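Local coordinates for protein diaminobutyrate-pyruvate transaminase and L-2,4-diaminobutyrate decarboxylase (Vibrio parahaemolyticus, PDB 2QMA) that probably binds pyridoxal 5'-phosphate and, in this C-terminal decarboxylase part of a two-enzyme polypeptide, probably decarboxylates L-2,4-diaminobutyrate, at residues L441-A455 with S484-L496. Numbering follows the deposited sequence.
Sequences LNKALRLEALTRGIA and SLLSKINMLAVEL
Leu-492 of helix 479-495 packs against Ala-449 and Arg-452 of helix 438-452 and against Ile-454 in the turn that follows it, joining the two helices that lie beside the four-stranded antiparallel sheet of the small C-terminal domain of this fold-type I decarboxylase chain. The short helical segments approach to 9.7 Å between axes, with 118° between their directions, and the contact is almost wholly apolar. From CB, Leu-492 places CG opposite the backbone carbonyl carbon (chi1 -81°), where CG already lies near CD1 of Ile-454. Its branches then part: CD1 presses on Ala-449 CB at 3.5 Å, tighter than usual for two carbons, while CD2 lies 3.6 Å from Ile-454 CD1, the two side chains meeting tip to tip. CD2 also lies over one face of the Arg-452 guanidinium, nearest NH1. That group is held side-on by Glu-448, whose OE1 accepts from both NE and NH2 of Arg-452 near the guanidinium plane; this salt bridge probably limits the swing of the arginine.

Gly-453 leaves the helix with positive phi in a Schellman motif, and the turn brings Ile-454 and Ala-455 against helix 479-495. Ile-454 and Lys-488 slide past each other in opposite directions, with Ile-454 CG2 beside Lys-488 CD, and Ala-455 CB meets Leu-485 CD1 at 3.9 Å. Toward the chain end, Leu-445 crosses Ile-489 at about a right angle, its CD1 3.6 Å from Ile-489 CG2, and its CD2 rests on Ala-493 CB. Leu-445 also touches Leu-468 and Ala-431 of the sheet, and Ile-489 touches Phe-416, which continues the apolar layer beneath both helices. Leu-496 points its side chain toward helix 438-452: its CD1 lies 3.6 Å from Leu-445 CB, and its CB is 3.7 Å from Leu-441 CD1.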
loop_
_atom_site.group_PDB
_atom_site.type_symbol
_atom_site.label_atom_id
_atom_site.label_comp_id
_atom_site.label_asym_id
_atom_site.label_seq_id
_atom_site.Cartn_x
_atom_site.Cartn_y
_atom_site.Cartn_z
ATOM N N LEU A 441 -37.581 1.606 7.188
ATOM C CA LEU A 441 -37.461 3.061 7.196
ATOM C C LEU A 441 -36.001 3.476 7.291
ATOM O O LEU A 441 -35.525 4.275 6.497
ATOM C CB LEU A 441 -38.275 3.666 8.350
ATOM C CG LEU A 441 -37.998 5.116 8.744
ATOM C CD1 LEU A 441 -38.402 6.059 7.608
ATOM C CD2 LEU A 441 -38.677 5.511 10.051
ATOM N N ASN A 442 -35.279 2.894 8.244
ATOM C CA ASN A 442 -33.876 3.263 8.435
ATOM C C ASN A 442 -32.940 2.814 7.312
ATOM O O ASN A 442 -31.990 3.526 6.955
ATOM C CB ASN A 442 -33.383 2.832 9.821
ATOM C CG ASN A 442 -33.974 3.673 10.914
ATOM O OD1 ASN A 442 -33.459 4.757 11.228
ATOM N ND2 ASN A 442 -35.069 3.191 11.515
ATOM N N LYS A 443 -33.211 1.655 6.724
ATOM C CA LYS A 443 -32.499 1.274 5.503
ATOM C C LYS A 443 -32.697 2.274 4.360
ATOM O O LYS A 443 -31.734 2.687 3.698
ATOM C CB LYS A 443 -32.904 -0.125 5.048
ATOM C CG LYS A 443 -32.200 -1.194 5.835
ATOM C CD LYS A 443 -31.869 -2.376 4.947
ATOM C CE LYS A 443 -32.832 -3.502 5.197
ATOM N NZ LYS A 443 -32.878 -3.897 6.637
ATOM N N ALA A 444 -33.943 2.666 4.135
ATOM C CA ALA A 444 -34.259 3.522 3.023
ATOM C C ALA A 444 -33.666 4.922 3.266
ATOM O O ALA A 444 -33.053 5.498 2.368
ATOM C CB ALA A 444 -35.757 3.565 2.800
ATOM N N LEU A 445 -33.778 5.440 4.491
ATOM C CA LEU A 445 -33.253 6.772 4.717
ATOM C C LEU A 445 -31.721 6.824 4.613
ATOM O O LEU A 445 -31.181 7.799 4.088
ATOM C CB LEU A 445 -33.804 7.412 5.995
ATOM C CG LEU A 445 -33.204 7.249 7.364
ATOM C CD1 LEU A 445 -31.900 8.070 7.457
ATOM C CD2 LEU A 445 -34.247 7.726 8.381
ATOM N N ARG A 446 -31.034 5.764 5.030
ATOM C CA ARG A 446 -29.592 5.751 4.859
ATOM C C ARG A 446 -29.148 5.836 3.391
ATOM O O ARG A 446 -28.289 6.645 3.049
ATOM C CB ARG A 446 -28.931 4.567 5.545
ATOM C CG ARG A 446 -27.441 4.732 5.527
ATOM C CD ARG A 446 -26.843 3.493 5.046
ATOM N NE ARG A 446 -25.705 3.647 4.154
ATOM C CZ ARG A 446 -25.622 3.033 2.980
ATOM N NH1 ARG A 446 -26.618 2.258 2.558
ATOM N NH2 ARG A 446 -24.549 3.195 2.229
ATOM N N LEU A 447 -29.732 4.996 2.535
ATOM C CA LEU A 447 -29.393 5.008 1.115
ATOM C C LEU A 447 -29.820 6.314 0.405
ATOM O O LEU A 447 -29.071 6.878 -0.399
ATOM C CB LEU A 447 -30.004 3.789 0.427
ATOM C CG LEU A 447 -29.892 3.793 -1.104
ATOM C CD1 LEU A 447 -28.409 3.691 -1.463
ATOM C CD2 LEU A 447 -30.696 2.640 -1.737
ATOM N N GLU A 448 -31.021 6.799 0.712
ATOM C CA GLU A 448 -31.489 8.088 0.185
ATOM C C GLU A 448 -30.631 9.284 0.611
ATOM O O GLU A 448 -30.337 10.150 -0.203
ATOM C CB GLU A 448 -32.945 8.332 0.598
ATOM C CG GLU A 448 -33.905 7.514 -0.206
ATOM C CD GLU A 448 -33.597 7.651 -1.670
ATOM O OE1 GLU A 448 -33.667 8.799 -2.179
ATOM O OE2 GLU A 448 -33.243 6.621 -2.290
ATOM N N ALA A 449 -30.219 9.327 1.878
ATOM C CA ALA A 449 -29.338 10.398 2.325
ATOM C C ALA A 449 -28.017 10.367 1.537
ATOM O O ALA A 449 -27.511 11.416 1.112
ATOM C CB ALA A 449 -29.086 10.319 3.849
ATOM N N LEU A 450 -27.489 9.163 1.306
ATOM C CA LEU A 450 -26.264 9.001 0.502
ATOM C C LEU A 450 -26.431 9.457 -0.975
ATOM O O LEU A 450 -25.656 10.279 -1.491
ATOM C CB LEU A 450 -25.798 7.532 0.551
ATOM C CG LEU A 450 -24.676 7.154 -0.431
ATOM C CD1 LEU A 450 -23.464 7.947 -0.141
ATOM C CD2 LEU A 450 -24.345 5.689 -0.309
ATOM N N THR A 451 -27.431 8.911 -1.651
ATOM C CA THR A 451 -27.608 9.196 -3.089
ATOM C C THR A 451 -28.076 10.630 -3.410
ATOM O O THR A 451 -27.806 11.165 -4.497
ATOM C CB THR A 451 -28.467 8.116 -3.815
ATOM O OG1 THR A 451 -29.720 7.921 -3.144
ATOM C CG2 THR A 451 -27.721 6.783 -3.822
ATOM N N ARG A 452 -28.745 11.273 -2.463
ATOM C CA ARG A 452 -29.029 12.703 -2.628
ATOM C C ARG A 452 -27.833 13.564 -2.205
ATOM O O ARG A 452 -27.768 14.736 -2.530
ATOM C CB ARG A 452 -30.274 13.093 -1.868
ATOM C CG ARG A 452 -31.451 12.352 -2.404
ATOM C CD ARG A 452 -32.682 12.708 -1.675
ATOM N NE ARG A 452 -33.673 11.650 -1.834
ATOM C CZ ARG A 452 -34.939 11.789 -1.471
ATOM N NH1 ARG A 452 -35.341 12.932 -0.919
ATOM N NH2 ARG A 452 -35.787 10.788 -1.642
ATOM N N GLY A 453 -26.878 12.951 -1.501
ATOM C CA GLY A 453 -25.696 13.655 -0.999
ATOM C C GLY A 453 -25.976 14.561 0.191
ATOM O O GLY A 453 -25.305 15.578 0.396
ATOM N N ILE A 454 -27.016 14.230 0.935
ATOM C CA ILE A 454 -27.389 14.977 2.128
ATOM C C ILE A 454 -26.476 14.575 3.292
ATOM O O ILE A 454 -26.010 15.408 4.043
ATOM C CB ILE A 454 -28.826 14.631 2.526
ATOM C CG1 ILE A 454 -29.803 15.132 1.459
ATOM C CG2 ILE A 454 -29.165 15.232 3.914
ATOM C CD1 ILE A 454 -31.183 14.416 1.580
ATOM N N ALA A 455 -26.237 13.280 3.420
ATOM C CA ALA A 455 -25.404 12.770 4.496
ATOM C C ALA A 455 -24.877 11.385 4.137
ATOM O O ALA A 455 -25.563 10.584 3.464
ATOM C CB ALA A 455 -26.169 12.716 5.822
ATOM N N SER A 484 -28.502 20.104 13.351
ATOM C CA SER A 484 -28.864 20.157 11.938
ATOM C C SER A 484 -28.792 18.787 11.216
ATOM O O SER A 484 -29.639 18.525 10.337
ATOM C CB SER A 484 -28.027 21.208 11.220
ATOM O OG SER A 484 -27.966 20.914 9.849
ATOM N N LEU A 485 -27.789 17.958 11.549
ATOM C CA LEU A 485 -27.688 16.614 10.993
ATOM C C LEU A 485 -28.905 15.758 11.380
ATOM O O LEU A 485 -29.530 15.136 10.533
ATOM C CB LEU A 485 -26.349 15.938 11.369
ATOM C CG LEU A 485 -26.100 14.537 10.776
ATOM C CD1 LEU A 485 -26.336 14.515 9.246
ATOM C CD2 LEU A 485 -24.681 14.120 11.123
ATOM N N LEU A 486 -29.283 15.780 12.652
ATOM C CA LEU A 486 -30.488 15.053 13.100
ATOM C C LEU A 486 -31.775 15.616 12.460
ATOM O O LEU A 486 -32.682 14.864 12.131
ATOM C CB LEU A 486 -30.601 15.065 14.622
ATOM C CG LEU A 486 -29.496 14.285 15.344
ATOM C CD1 LEU A 486 -29.546 14.652 16.820
ATOM C CD2 LEU A 486 -29.733 12.801 15.181
ATOM N N SER A 487 -31.847 16.936 12.319
ATOM C CA SER A 487 -32.968 17.564 11.620
ATOM C C SER A 487 -33.092 17.093 10.155
ATOM O O SER A 487 -34.182 16.781 9.708
ATOM C CB SER A 487 -32.852 19.080 11.664
ATOM O OG SER A 487 -34.076 19.649 11.200
ATOM N N LYS A 488 -31.952 17.030 9.453
ATOM C CA LYS A 488 -31.863 16.565 8.059
ATOM C C LYS A 488 -32.352 15.145 7.954
ATOM O O LYS A 488 -33.079 14.813 7.021
ATOM C CB LYS A 488 -30.398 16.568 7.582
ATOM C CG LYS A 488 -29.807 17.926 7.359
ATOM C CD LYS A 488 -28.373 17.779 6.873
ATOM C CE LYS A 488 -27.472 18.820 7.490
ATOM N NZ LYS A 488 -27.536 20.132 6.839
ATOM N N ILE A 489 -31.928 14.304 8.900
ATOM C CA ILE A 489 -32.360 12.915 8.932
ATOM C C ILE A 489 -33.856 12.762 9.221
ATOM O O ILE A 489 -34.545 11.943 8.600
ATOM C CB ILE A 489 -31.522 12.056 9.912
ATOM C CG1 ILE A 489 -30.058 12.009 9.454
ATOM C CG2 ILE A 489 -32.116 10.633 10.013
ATOM C CD1 ILE A 489 -29.092 11.564 10.541
ATOM N N ASN A 490 -34.349 13.528 10.186
ATOM C CA ASN A 490 -35.778 13.514 10.482
ATOM C C ASN A 490 -36.619 13.912 9.277
ATOM O O ASN A 490 -37.590 13.257 8.942
ATOM C CB ASN A 490 -36.106 14.395 11.687
ATOM C CG ASN A 490 -37.558 14.306 12.065
ATOM O OD1 ASN A 490 -38.075 13.210 12.309
ATOM N ND2 ASN A 490 -38.244 15.436 12.046
HETATM N N MSE A 491 -36.225 14.974 8.599
HETATM C CA MSE A 491 -36.978 15.407 7.417
HETATM C C MSE A 491 -37.025 14.319 6.340
HETATM O O MSE A 491 -38.074 14.096 5.751
HETATM C CB MSE A 491 -36.454 16.733 6.901
HETATM C CG MSE A 491 -36.524 17.831 7.968
HETATM SE SE MSE A 491 -38.321 18.062 8.800
HETATM C CE MSE A 491 -39.313 18.132 7.241
ATOM N N LEU A 492 -35.921 13.594 6.137
ATOM C CA LEU A 492 -35.938 12.448 5.223
ATOM C C LEU A 492 -36.935 11.386 5.700
ATOM O O LEU A 492 -37.748 10.882 4.916
ATOM C CB LEU A 492 -34.532 11.819 5.114
ATOM C CG LEU A 492 -33.551 12.495 4.173
ATOM C CD1 LEU A 492 -32.222 11.763 4.223
ATOM C CD2 LEU A 492 -34.067 12.515 2.710
ATOM N N ALA A 493 -36.864 11.066 6.987
ATOM C CA ALA A 493 -37.757 10.098 7.631
ATOM C C ALA A 493 -39.237 10.458 7.482
ATOM O O ALA A 493 -40.062 9.584 7.222
ATOM C CB ALA A 493 -37.403 9.943 9.084
ATOM N N VAL A 494 -39.562 11.745 7.636
ATOM C CA VAL A 494 -40.939 12.248 7.509
ATOM C C VAL A 494 -41.507 11.935 6.112
ATOM O O VAL A 494 -42.715 11.705 5.924
ATOM C CB VAL A 494 -40.998 13.781 7.828
ATOM C CG1 VAL A 494 -42.262 14.428 7.302
ATOM C CG2 VAL A 494 -40.875 14.024 9.334
ATOM N N GLU A 495 -40.621 11.915 5.133
ATOM C CA GLU A 495 -41.016 11.729 3.768
ATOM C C GLU A 495 -41.073 10.265 3.342
ATOM O O GLU A 495 -41.570 9.950 2.266
ATOM C CB GLU A 495 -40.107 12.546 2.857
ATOM C CG GLU A 495 -40.326 14.089 2.952
ATOM C CD GLU A 495 -41.786 14.545 2.738
ATOM O OE1 GLU A 495 -42.458 14.027 1.822
ATOM O OE2 GLU A 495 -42.270 15.426 3.476
ATOM N N LEU A 496 -40.588 9.383 4.209
ATOM C CA LEU A 496 -40.482 7.957 3.920
ATOM C C LEU A 496 -41.474 7.144 4.713
ATOM O O LEU A 496 -41.689 5.984 4.380
ATOM C CB LEU A 496 -39.071 7.447 4.248
ATOM C CG LEU A 496 -38.004 7.940 3.280
ATOM C CD1 LEU A 496 -36.647 7.571 3.817
ATOM C CD2 LEU A 496 -38.221 7.384 1.885
#